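Local coordinates for protein cellobiose 2-epimerase (Caldibacillus thermoamylovorans, PDB 5ZHB) that catalyses the reversible epimerisation of cellobiose at C2 of its reducing-end glucose, turning that unit into mannose, at residues I178-M183 with F232-E237; D248-W253 with Q309-V314; L286-L291 with Y302-W307. All blocks are in the same frame, centred on the assembly; numbering follows the deposited sequence.

Following the chain from the N terminus, contact 1 comes first: residues 178-183 meet 232-237, closing a loop made largely of helices 183-199 and 203-220. It is complete before contact 2 opens at helix 245-262. Contact 2 pairs that helix with helix 306-323, and within the excursion between them falls contact 3, where the loop 286-291 meets 302-307 across the short hairpin of strands 294-296 and 299-305. Contacts 2 and 3 touch: Ala312 packs on Leu291, and Gln309 OE1 lies 2.9 Å from Leu291 N, a probable hydrogen bond. Contact 1 stands apart, its centre about 23 Å from that of contact 2. Contact 2 joins two helices of an (alpha/alpha)6 barrel; contacts 1 and 3 tie together connecting loops and short strands.

Contact 1 (I178-M183 with F232-E237)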
# COMPACT_ATOMS: atom_id res chain seq x y z
N ILE A 178 8.55 -20.33 -9.18
CA ILE A 178 7.95 -19.01 -9.20
C ILE A 178 6.43 -19.11 -9.04
O ILE A 178 5.80 -20.11 -9.40
CB ILE A 178 8.34 -18.18 -10.45
CG1 ILE A 178 8.50 -19.00 -11.75
CG2 ILE A 178 9.61 -17.37 -10.16
CD1 ILE A 178 7.24 -19.72 -12.21
N ALA A 179 5.86 -18.03 -8.49
CA ALA A 179 4.42 -17.87 -8.33
C ALA A 179 3.82 -17.39 -9.64
O ALA A 179 4.41 -16.52 -10.28
CB ALA A 179 4.13 -16.88 -7.23
N ASP A 180 2.64 -17.91 -9.98
CA ASP A 180 1.82 -17.43 -11.09
C ASP A 180 0.83 -16.36 -10.64
O ASP A 180 0.34 -15.55 -11.43
CB ASP A 180 1.07 -18.60 -11.71
CG ASP A 180 1.97 -19.75 -12.14
OD1 ASP A 180 2.81 -19.53 -13.03
OD2 ASP A 180 1.87 -20.85 -11.53
N ILE A 181 0.40 -16.48 -9.37
CA ILE A 181 -0.65 -15.63 -8.83
C ILE A 181 -0.13 -15.16 -7.48
O ILE A 181 0.51 -15.93 -6.77
CB ILE A 181 -2.00 -16.36 -8.71
CG1 ILE A 181 -2.64 -16.68 -10.08
CG2 ILE A 181 -2.96 -15.56 -7.83
CD1 ILE A 181 -3.86 -17.60 -10.01
N THR A 182 -0.34 -13.87 -7.16
CA THR A 182 0.04 -13.34 -5.86
C THR A 182 -1.15 -12.65 -5.18
O THR A 182 -1.95 -11.93 -5.78
CB THR A 182 1.27 -12.42 -5.90
OG1 THR A 182 0.93 -11.12 -6.41
CG2 THR A 182 2.42 -13.06 -6.66
N MET A 183 -1.18 -12.85 -3.85
CA MET A 183 -2.06 -12.15 -2.94
C MET A 183 -1.77 -10.66 -3.04
O MET A 183 -2.70 -9.84 -3.11
CB MET A 183 -1.84 -12.70 -1.52
CG MET A 183 -2.55 -11.97 -0.40
SD MET A 183 -1.66 -10.51 0.19
CE MET A 183 -0.28 -11.29 1.01
N PHE A 232 0.75 -18.43 -5.11
CA PHE A 232 -0.09 -19.48 -5.66
C PHE A 232 0.43 -19.88 -7.05
O PHE A 232 1.08 -19.08 -7.74
CB PHE A 232 -1.53 -18.99 -5.86
CG PHE A 232 -2.11 -18.43 -4.57
CD1 PHE A 232 -1.86 -17.12 -4.20
CD2 PHE A 232 -2.84 -19.24 -3.70
CE1 PHE A 232 -2.32 -16.63 -2.99
CE2 PHE A 232 -3.30 -18.75 -2.50
CZ PHE A 232 -3.05 -17.44 -2.15
N ASN A 233 0.08 -21.11 -7.42
CA ASN A 233 0.17 -21.58 -8.79
C ASN A 233 -1.11 -21.18 -9.53
O ASN A 233 -2.02 -20.58 -8.95
CB ASN A 233 0.49 -23.08 -8.80
CG ASN A 233 -0.64 -23.96 -8.32
OD1 ASN A 233 -1.81 -23.55 -8.30
ND2 ASN A 233 -0.33 -25.21 -7.99
N ASN A 234 -1.21 -21.56 -10.81
CA ASN A 234 -2.33 -21.18 -11.66
C ASN A 234 -3.63 -21.86 -11.24
O ASN A 234 -4.69 -21.49 -11.74
CB ASN A 234 -2.04 -21.48 -13.12
CG ASN A 234 -1.34 -20.31 -13.77
OD1 ASN A 234 -1.83 -19.18 -13.69
ND2 ASN A 234 -0.19 -20.56 -14.37
N HIS A 235 -3.56 -22.84 -10.33
CA HIS A 235 -4.77 -23.47 -9.81
C HIS A 235 -5.19 -22.83 -8.49
O HIS A 235 -6.03 -23.40 -7.80
CB HIS A 235 -4.56 -24.98 -9.69
CG HIS A 235 -4.57 -25.65 -11.02
ND1 HIS A 235 -3.57 -26.48 -11.47
CD2 HIS A 235 -5.45 -25.54 -12.03
CE1 HIS A 235 -3.86 -26.88 -12.70
NE2 HIS A 235 -5.00 -26.32 -13.06
N TRP A 236 -4.60 -21.67 -8.14
CA TRP A 236 -4.89 -20.96 -6.90
C TRP A 236 -4.56 -21.84 -5.70
O TRP A 236 -5.16 -21.70 -4.65
CB TRP A 236 -6.34 -20.46 -6.84
CG TRP A 236 -6.65 -19.10 -7.39
CD1 TRP A 236 -7.35 -18.82 -8.53
CD2 TRP A 236 -6.33 -17.81 -6.79
NE1 TRP A 236 -7.48 -17.46 -8.69
CE2 TRP A 236 -6.87 -16.82 -7.64
CE3 TRP A 236 -5.64 -17.41 -5.64
CZ2 TRP A 236 -6.74 -15.46 -7.37
CZ3 TRP A 236 -5.50 -16.06 -5.38
CH2 TRP A 236 -6.07 -15.11 -6.21
N GLU A 237 -3.55 -22.69 -5.85
CA GLU A 237 -3.06 -23.48 -4.74
C GLU A 237 -1.81 -22.80 -4.21
O GLU A 237 -0.88 -22.52 -4.96
CB GLU A 237 -2.79 -24.91 -5.20
CG GLU A 237 -4.04 -25.60 -5.75
CD GLU A 237 -3.85 -27.00 -6.31
OE1 GLU A 237 -2.70 -27.44 -6.56
OE2 GLU A 237 -4.89 -27.68 -6.44
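Phe232 pairs with Ile181 as an antiparallel hydrogen-bonded pair, its N donating to Ile181 O at 3.0 Å. Its own carbonyl is shared: Phe232 O accepts from both Asp180 N (3.0 Å) and Ile181 N. Two residues thus face one, a classic beta bulge in the two-stranded antiparallel sheet of 181-182 and 231-232, whose strands are separated in sequence by helices 183-199 and 203-220. Ile181 O also lies in the plane of the Phe232 ring, at its edge, while Trp236 CE3 sits over the centre of one ring face.

Asn233 opens a type I turn that runs to Trp236. Its chi1 of 70° sets CG between the backbone N and the carbonyl carbon, and OD1 accepts from His235 N, completing an Asx turn, and from Glu237 N on the opposite face of the amide. Next, Asn234 lays its amide on the Asp180 carboxylate, the planes 16° apart and stacked, with Asn234 ND2 3.2 Å from Asp180 CG.

At Trp236 the indole turns back to Ile181. Ile181 CG2 stands 3.6 Å from the centroid of the six-membered ring, 16° off its normal, in a CH-pi contact. Trp236 also packs on helix 203-220, and its NE1 donates to Asn154 O. Backbone bonds and bulge therefore fix the register, with the indole burying the Ile181 branch, while the Asp180-Asn234 stack stays partly exposed.

Contact 2 (D248-W253 with Q309-V314); sequences DIEASW and QVEAMV
Trp253 and Val314 make the tight part of this contact. Val314 CG1 sits over the centre of the indole, 3.4 Å from the centroid of the five-membered ring and 13° off its normal, a close CH-pi contact. It gets there because CG1 is anti to the Val314 backbone N (chi1 177°). At the edge of the same indole, Trp253 NE1 donates to Glu311 OE1 at 2.8 Å; the oxygen lies in the ring plane, and carboxylate and indole are nearly coplanar. Trp253 is thereby held on a face and at an edge by residues one helical turn apart.

The packing is looser away from the ring. Ile249 CG2 rests 3.6 Å from Ala312 CA, and Glu250 lays its aliphatic part beside the bent Glu311, with Glu250 CG 3.4 Å from Glu311 OE1. Further out the two carboxylates approach without bonding, Glu250 OE2 standing 3.8 Å from Glu311 OE2. The whole contact is buried, and polar partners take the place of a solvent side: Glu311 OE2 is hydrogen-bonded to His376 ND1 and forms a salt bridge with Arg379, which also makes a weak, long ion pair with Glu250.

The axes of segments 248-253 and 309-314 approach to 8.0 Å at 38°, running roughly the same way as inner helices of the (alpha/alpha)6 barrel. Helix 267-283 backs Ile249, helix 326-343 backs Ala312, and helix 375-387 flanks Glu250 and Trp253.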
# COMPACT_ATOMS: atom_id res chain seq x y z
N ASP A 248 -1.88 -9.37 6.20
CA ASP A 248 -3.17 -9.82 6.72
C ASP A 248 -3.96 -8.68 7.35
O ASP A 248 -5.13 -8.51 7.08
CB ASP A 248 -2.94 -10.98 7.68
CG ASP A 248 -2.57 -12.29 7.00
OD1 ASP A 248 -1.91 -12.23 5.94
OD2 ASP A 248 -2.96 -13.35 7.52
N ILE A 249 -3.32 -7.93 8.26
CA ILE A 249 -4.04 -6.94 9.03
C ILE A 249 -4.39 -5.75 8.13
O ILE A 249 -5.46 -5.15 8.27
CB ILE A 249 -3.28 -6.57 10.31
CG1 ILE A 249 -4.15 -5.75 11.25
CG2 ILE A 249 -1.93 -5.87 10.04
CD1 ILE A 249 -5.46 -6.44 11.62
N GLU A 250 -3.52 -5.45 7.15
CA GLU A 250 -3.84 -4.48 6.12
C GLU A 250 -5.07 -4.93 5.33
O GLU A 250 -6.00 -4.15 5.16
CB GLU A 250 -2.63 -4.35 5.20
CG GLU A 250 -2.84 -3.34 4.07
CD GLU A 250 -1.66 -3.26 3.10
OE1 GLU A 250 -0.91 -4.26 2.97
OE2 GLU A 250 -1.48 -2.18 2.49
N ALA A 251 -5.06 -6.17 4.83
CA ALA A 251 -6.15 -6.71 4.05
C ALA A 251 -7.47 -6.68 4.82
O ALA A 251 -8.51 -6.35 4.25
CB ALA A 251 -5.84 -8.13 3.65
N SER A 252 -7.40 -6.99 6.12
CA SER A 252 -8.59 -6.95 6.97
C SER A 252 -9.34 -5.65 6.75
O SER A 252 -10.52 -5.68 6.44
CB SER A 252 -8.24 -7.15 8.42
OG SER A 252 -9.38 -6.97 9.24
N TRP A 253 -8.68 -4.50 6.89
CA TRP A 253 -9.42 -3.25 6.85
C TRP A 253 -9.62 -2.73 5.43
O TRP A 253 -10.63 -2.08 5.18
CB TRP A 253 -8.79 -2.20 7.77
CG TRP A 253 -7.54 -1.52 7.26
CD1 TRP A 253 -6.26 -1.90 7.48
CD2 TRP A 253 -7.48 -0.31 6.50
NE1 TRP A 253 -5.40 -1.03 6.85
CE2 TRP A 253 -6.12 -0.04 6.26
CE3 TRP A 253 -8.43 0.58 5.99
CZ2 TRP A 253 -5.70 1.08 5.56
CZ3 TRP A 253 -8.02 1.69 5.27
CH2 TRP A 253 -6.67 1.95 5.10
N GLN A 309 3.73 -2.10 11.21
CA GLN A 309 3.25 -1.54 12.46
C GLN A 309 2.04 -0.65 12.18
O GLN A 309 1.04 -0.74 12.88
CB GLN A 309 4.34 -0.75 13.18
CG GLN A 309 5.69 -1.43 13.29
CD GLN A 309 5.62 -2.82 13.89
OE1 GLN A 309 4.98 -3.04 14.92
NE2 GLN A 309 6.20 -3.80 13.21
N VAL A 310 2.13 0.23 11.19
CA VAL A 310 1.03 1.17 11.00
C VAL A 310 -0.22 0.48 10.43
O VAL A 310 -1.33 0.90 10.73
CB VAL A 310 1.41 2.37 10.11
CG1 VAL A 310 2.67 3.07 10.61
CG2 VAL A 310 1.55 2.03 8.64
N GLU A 311 -0.07 -0.48 9.52
CA GLU A 311 -1.21 -1.25 9.05
C GLU A 311 -1.87 -1.99 10.22
O GLU A 311 -3.08 -2.14 10.24
CB GLU A 311 -0.87 -2.22 7.92
CG GLU A 311 -0.44 -1.52 6.63
CD GLU A 311 -1.42 -0.56 6.02
OE1 GLU A 311 -2.63 -0.73 6.28
OE2 GLU A 311 -0.98 0.40 5.30
N ALA A 312 -1.08 -2.49 11.15
CA ALA A 312 -1.66 -3.15 12.33
C ALA A 312 -2.47 -2.14 13.16
O ALA A 312 -3.57 -2.45 13.63
CB ALA A 312 -0.57 -3.80 13.14
N MET A 313 -1.96 -0.91 13.30
CA MET A 313 -2.70 0.09 14.06
C MET A 313 -4.04 0.37 13.38
O MET A 313 -5.08 0.43 14.04
CB MET A 313 -1.91 1.39 14.30
CG MET A 313 -0.85 1.23 15.36
SD MET A 313 0.14 2.69 15.75
CE MET A 313 1.19 2.92 14.30
N VAL A 314 -4.06 0.47 12.04
CA VAL A 314 -5.31 0.79 11.38
C VAL A 314 -6.26 -0.42 11.49
O VAL A 314 -7.42 -0.27 11.83
CB VAL A 314 -5.13 1.26 9.92
CG1 VAL A 314 -6.47 1.51 9.23
CG2 VAL A 314 -4.26 2.51 9.86

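Contact 3 (L286-L291 with Y302-W307); sequences LKDGSL and YTRVWW
Leu291 and Arg304 bring the two backbones to 6.1 Å between CA atoms, bridged by a water that donates to Leu291 O and Thr303 O and accepts from Val305 N. Before this point residues 286-291 make a type I turn from Leu286 to Gly289.

Arg304 carries the side-chain contact. Its chi2 (74°) turns CD out of an extended path. The guanidinium uses three nitrogens: NE donates to Ser290 OG at 2.7 Å, NH2 forms a salt bridge with Asp288 OD2 at 2.8 Å, and NH1 reaches Tyr302 O at 2.9 Å. The Asp288 carboxylate is turned 66° from the guanidinium, and NH2 meets OD2 from above the carboxylate plane. The other oxygen, Asp288 OD1, accepts from both Ser290 OG and Ser290 N, so the serine hydroxyl links acid to arginine. Leu286 CD1 lies over the centre of one guanidinium face, 3.5 Å from Arg304 CZ, while Leu286 CD2 packs at the edge of the Tyr302 ring.

Asp288 and Ser290 form an Asx turn, which the arginine joins to the end of strand 299-305, next to its hairpin with 294-296, in the connection from helix 267-283 to helix 306-323 of an (alpha/alpha)6 barrel.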
# COMPACT_ATOMS: atom_id res chain seq x y z
N LEU A 286 4.17 -9.20 19.36
CA LEU A 286 5.24 -9.68 20.23
C LEU A 286 5.02 -9.20 21.66
O LEU A 286 4.13 -8.39 21.91
CB LEU A 286 6.53 -9.15 19.63
CG LEU A 286 6.81 -9.63 18.21
CD1 LEU A 286 8.09 -9.08 17.58
CD2 LEU A 286 6.84 -11.18 18.25
N LYS A 287 5.86 -9.64 22.60
CA LYS A 287 5.59 -9.30 23.99
C LYS A 287 5.78 -7.79 24.22
O LYS A 287 5.14 -7.28 25.14
CB LYS A 287 6.19 -10.25 25.04
CG LYS A 287 7.67 -10.57 24.98
CD LYS A 287 8.57 -9.42 25.40
CE LYS A 287 10.02 -9.74 25.19
NZ LYS A 287 10.82 -8.52 25.18
N ASP A 288 6.54 -7.06 23.38
CA ASP A 288 6.65 -5.60 23.54
C ASP A 288 5.48 -4.86 22.89
O ASP A 288 5.39 -3.64 23.00
CB ASP A 288 8.00 -5.05 23.10
CG ASP A 288 8.32 -5.28 21.63
OD1 ASP A 288 7.40 -5.71 20.92
OD2 ASP A 288 9.49 -5.10 21.24
N GLY A 289 4.56 -5.57 22.23
CA GLY A 289 3.41 -4.93 21.60
C GLY A 289 3.65 -4.64 20.11
O GLY A 289 2.71 -4.25 19.41
N SER A 290 4.88 -4.85 19.64
CA SER A 290 5.22 -4.62 18.23
C SER A 290 4.76 -5.82 17.39
O SER A 290 4.40 -6.85 17.94
CB SER A 290 6.71 -4.34 18.06
OG SER A 290 7.53 -5.49 18.18
N LEU A 291 4.78 -5.70 16.06
CA LEU A 291 4.48 -6.85 15.21
C LEU A 291 5.72 -7.38 14.51
O LEU A 291 6.50 -6.62 13.95
CB LEU A 291 3.45 -6.53 14.14
CG LEU A 291 2.02 -6.56 14.66
CD1 LEU A 291 1.72 -5.24 15.29
CD2 LEU A 291 1.08 -6.94 13.57
N TYR A 302 11.66 -11.58 13.23
CA TYR A 302 11.27 -10.70 14.31
C TYR A 302 11.61 -9.24 14.01
O TYR A 302 11.42 -8.38 14.86
CB TYR A 302 11.97 -11.12 15.61
CG TYR A 302 11.38 -12.39 16.20
CD1 TYR A 302 10.12 -12.36 16.80
CD2 TYR A 302 12.03 -13.61 16.12
CE1 TYR A 302 9.54 -13.51 17.31
CE2 TYR A 302 11.46 -14.76 16.63
CZ TYR A 302 10.22 -14.71 17.23
OH TYR A 302 9.60 -15.81 17.73
N THR A 303 12.03 -8.94 12.78
CA THR A 303 12.25 -7.55 12.37
C THR A 303 10.93 -6.79 12.47
O THR A 303 9.90 -7.28 12.02
CB THR A 303 12.74 -7.48 10.93
OG1 THR A 303 13.89 -8.29 10.82
CG2 THR A 303 13.11 -6.05 10.53
N ARG A 304 10.97 -5.61 13.09
CA ARG A 304 9.84 -4.70 13.14
C ARG A 304 9.90 -3.74 11.96
O ARG A 304 10.77 -2.86 11.93
CB ARG A 304 9.86 -3.89 14.43
CG ARG A 304 9.34 -4.60 15.67
CD ARG A 304 10.34 -5.64 16.17
NE ARG A 304 10.08 -6.01 17.57
CZ ARG A 304 10.75 -6.93 18.27
NH1 ARG A 304 11.61 -7.72 17.67
NH2 ARG A 304 10.49 -7.08 19.55
N VAL A 305 9.04 -3.97 10.96
CA VAL A 305 9.06 -3.25 9.70
C VAL A 305 8.04 -2.14 9.82
O VAL A 305 6.94 -2.40 10.31
CB VAL A 305 8.79 -4.15 8.48
CG1 VAL A 305 8.75 -3.36 7.18
CG2 VAL A 305 9.86 -5.22 8.32
N TRP A 306 8.38 -0.93 9.33
CA TRP A 306 7.58 0.26 9.59
C TRP A 306 6.13 0.09 9.10
O TRP A 306 5.18 0.34 9.86
CB TRP A 306 8.26 1.53 9.01
CG TRP A 306 7.77 1.96 7.65
CD1 TRP A 306 6.82 2.90 7.42
CD2 TRP A 306 8.12 1.41 6.37
NE1 TRP A 306 6.59 3.02 6.08
CE2 TRP A 306 7.35 2.11 5.41
CE3 TRP A 306 9.00 0.43 5.93
CZ2 TRP A 306 7.41 1.82 4.05
CZ3 TRP A 306 9.08 0.17 4.58
CH2 TRP A 306 8.31 0.86 3.65
N TRP A 307 5.94 -0.37 7.87
CA TRP A 307 4.60 -0.40 7.29
C TRP A 307 3.71 -1.42 8.00
O TRP A 307 2.51 -1.19 8.10
CB TRP A 307 4.62 -0.63 5.77
CG TRP A 307 5.04 -2.00 5.28
CD1 TRP A 307 6.27 -2.37 4.84
CD2 TRP A 307 4.19 -3.15 5.13
NE1 TRP A 307 6.26 -3.69 4.47
CE2 TRP A 307 5.00 -4.19 4.64
CE3 TRP A 307 2.83 -3.40 5.38
CZ2 TRP A 307 4.48 -5.46 4.37
CZ3 TRP A 307 2.32 -4.65 5.09
CH2 TRP A 307 3.14 -5.68 4.61
O HOH W 1 7.43 -6.33 11.21